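CheC, inhibitor of MCP methylation / FliN fusion protein (Thermotoga maritima, PDB 4HYN) probably dephosphorylates the chemotaxis response regulator CheY at the flagellar switch, as a rotor protein (FliY) belonging to the CheC phosphatase family. Local coordinates at residues G110-M113 against N114-G118. Sequence-based numbering, arbitrary orientation.
Sequences GEAM and NQMMG
Gly110 O accepts the amide of Asn114 at 2.9 Å (N to O), the first of four successive i to i+4 bonds along residues 110–118, about two and a half turns in the middle of helix 103–128. Gln115 N to Glu111 O, Met116 N to Ala112 O and Met117 N to Met113 O follow, each straighter at hydrogen than the first, whose donor sits above the carbonyl plane of Gly110.

The buried flank is made of methionines, present as selenomethionine. The terminal CE of Met116 lies 3.4 Å from Ala112 CB, one turn earlier, and 3.3 Å from CE of Met113. Alanine suits its place because its single methyl lets the bent end of Met116 come close to CB, while unbranched, flexible methionines can mould themselves to neighbours. Met113 is bent at both chi2 and chi3, which swings its methyl towards that of Met116, the two chains crossing at a slant. Met113 and Met117 also press on Leu75 of strand 71–78, and on Val61 and Val63 of strand 57–66 respectively, whereas Met116 packs on Ala23 and Leu27, so helix 103–128 packs against both the sheet and helix 6–30.

Polar groups occupy the exposed flank, where charged and amide groups can be solvated; Gly110, partly exposed, adds no side chain. With chi1 at 168° the chain of Glu111 starts out beside its carbonyl carbon, and the bend at chi2 (70°) carries OE2 to 3.7 Å from Asn114 CB; carboxylate and amide planes stand nearly perpendicular, 80° apart. Gln115 runs alongside Glu111, its OE1 3.6 Å from Glu111 OE2.

An acid and an amide three residues apart on one exposed helical face, backed by an apolar flank, match the Glu-x-x-Asn signature of CheC-family phosphatases, and by analogy with relatives Glu111 and Asn114 probably form part of the site that acts on phosphorylated CheY.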
ATOM      1  N   GLY A 110       2.216  -9.695  -8.930  1.00 30.48           N
ATOM      2  CA  GLY A 110       0.799  -9.394  -9.034  1.00 30.19           C
ATOM      3  C   GLY A 110      -0.035 -10.395  -8.252  1.00 29.81           C
ATOM      4  O   GLY A 110      -1.083 -10.047  -7.714  1.00 28.91           O
ATOM      5  N   GLU A 111       0.421 -11.645  -8.210  1.00 29.43           N
ATOM      6  CA  GLU A 111      -0.274 -12.688  -7.467  1.00 30.81           C
ATOM      7  C   GLU A 111      -0.083 -12.426  -5.978  1.00 30.20           C
ATOM      8  O   GLU A 111      -1.020 -12.542  -5.196  1.00 29.87           O
ATOM      9  CB  GLU A 111       0.261 -14.079  -7.837  1.00 32.00           C
ATOM     10  CG  GLU A 111      -0.182 -15.228  -6.909  1.00 37.19           C
ATOM     11  CD  GLU A 111      -1.669 -15.600  -7.006  1.00 40.17           C
ATOM     12  OE1 GLU A 111      -1.973 -16.815  -6.961  1.00 41.90           O
ATOM     13  OE2 GLU A 111      -2.534 -14.698  -7.101  1.00 39.77           O
ATOM     14  N   ALA A 112       1.135 -12.069  -5.594  1.00 30.15           N
ATOM     15  CA  ALA A 112       1.421 -11.771  -4.197  1.00 31.29           C
ATOM     16  C   ALA A 112       0.576 -10.567  -3.768  1.00 31.22           C
ATOM     17  O   ALA A 112      -0.025 -10.580  -2.697  1.00 30.74           O
ATOM     18  CB  ALA A 112       2.900 -11.493  -4.009  1.00 30.97           C
HETATM   19  N   MSE A 113       0.490  -9.559  -4.634  1.00 31.08           N
HETATM   20  CA  MSE A 113      -0.302  -8.368  -4.356  1.00 32.39           C
HETATM   21  C   MSE A 113      -1.775  -8.735  -4.233  1.00 32.95           C
HETATM   22  O   MSE A 113      -2.491  -8.203  -3.389  1.00 32.22           O
HETATM   23  CB  MSE A 113      -0.123  -7.333  -5.469  1.00 33.98           C
HETATM   24  CG  MSE A 113       1.220  -6.637  -5.456  1.00 36.82           C
HETATM   25 SE   MSE A 113       1.561  -5.788  -3.772  1.00 45.66          SE
HETATM   26  CE  MSE A 113       3.142  -6.744  -3.246  1.00 40.94           C
ATOM     27  N   ASN A 114      -2.209  -9.653  -5.088  1.00 34.59           N
ATOM     28  CA  ASN A 114      -3.583 -10.139  -5.116  1.00 36.30           C
ATOM     29  C   ASN A 114      -3.979 -10.676  -3.738  1.00 36.30           C
ATOM     30  O   ASN A 114      -4.985 -10.267  -3.156  1.00 35.97           O
ATOM     31  CB  ASN A 114      -3.692 -11.273  -6.141  1.00 38.67           C
ATOM     32  CG  ASN A 114      -4.882 -11.120  -7.063  1.00 41.74           C
ATOM     33  OD1 ASN A 114      -4.721 -10.967  -8.279  1.00 42.02           O
ATOM     34  ND2 ASN A 114      -6.087 -11.182  -6.497  1.00 41.54           N
ATOM     35  N   GLN A 115      -3.161 -11.585  -3.221  1.00 36.23           N
ATOM     36  CA  GLN A 115      -3.395 -12.213  -1.929  1.00 36.93           C
ATOM     37  C   GLN A 115      -3.284 -11.239  -0.763  1.00 36.27           C
ATOM     38  O   GLN A 115      -4.100 -11.264   0.158  1.00 36.05           O
ATOM     39  CB  GLN A 115      -2.410 -13.368  -1.736  1.00 36.78           C
ATOM     40  CG  GLN A 115      -3.061 -14.698  -1.388  1.00 38.56           C
ATOM     41  CD  GLN A 115      -3.848 -15.299  -2.536  1.00 39.68           C
ATOM     42  OE1 GLN A 115      -3.676 -14.919  -3.694  1.00 40.87           O
ATOM     43  NE2 GLN A 115      -4.709 -16.256  -2.219  1.00 42.45           N
HETATM   44  N   MSE A 116      -2.287 -10.364  -0.829  1.00 37.29           N
HETATM   45  CA  MSE A 116      -2.038  -9.381   0.221  1.00 38.68           C
HETATM   46  C   MSE A 116      -3.131  -8.351   0.440  1.00 35.77           C
HETATM   47  O   MSE A 116      -3.651  -8.220   1.542  1.00 33.88           O
HETATM   48  CB  MSE A 116      -0.717  -8.658  -0.031  1.00 43.18           C
HETATM   49  CG  MSE A 116       0.502  -9.486   0.289  1.00 50.64           C
HETATM   50 SE   MSE A 116       2.113  -8.451   0.112  1.00 61.99          SE
HETATM   51  CE  MSE A 116       2.928  -9.433  -1.323  1.00 57.73           C
HETATM   52  N   MSE A 117      -3.436  -7.587  -0.601  1.00 35.17           N
HETATM   53  CA  MSE A 117      -4.457  -6.556  -0.509  1.00 35.15           C
HETATM   54  C   MSE A 117      -5.850  -7.122  -0.287  1.00 30.44           C
HETATM   55  O   MSE A 117      -6.715  -6.444   0.272  1.00 28.19           O
HETATM   56  CB  MSE A 117      -4.400  -5.650  -1.730  1.00 41.23           C
HETATM   57  CG  MSE A 117      -3.149  -4.798  -1.750  1.00 48.16           C
HETATM   58 SE   MSE A 117      -2.924  -3.967  -3.453  1.00 64.41          SE
HETATM   59  CE  MSE A 117      -3.716  -2.248  -3.048  1.00 58.45           C
ATOM     60  N   GLY A 118      -6.046  -8.374  -0.701  1.00 26.30           N
ATOM     61  CA  GLY A 118      -7.316  -9.044  -0.497  1.00 23.77           C
ATOM     62  C   GLY A 118      -7.510  -9.229   1.001  1.00 22.21           C
ATOM     63  O   GLY A 118      -8.606  -9.044   1.529  1.00 20.99           O
TER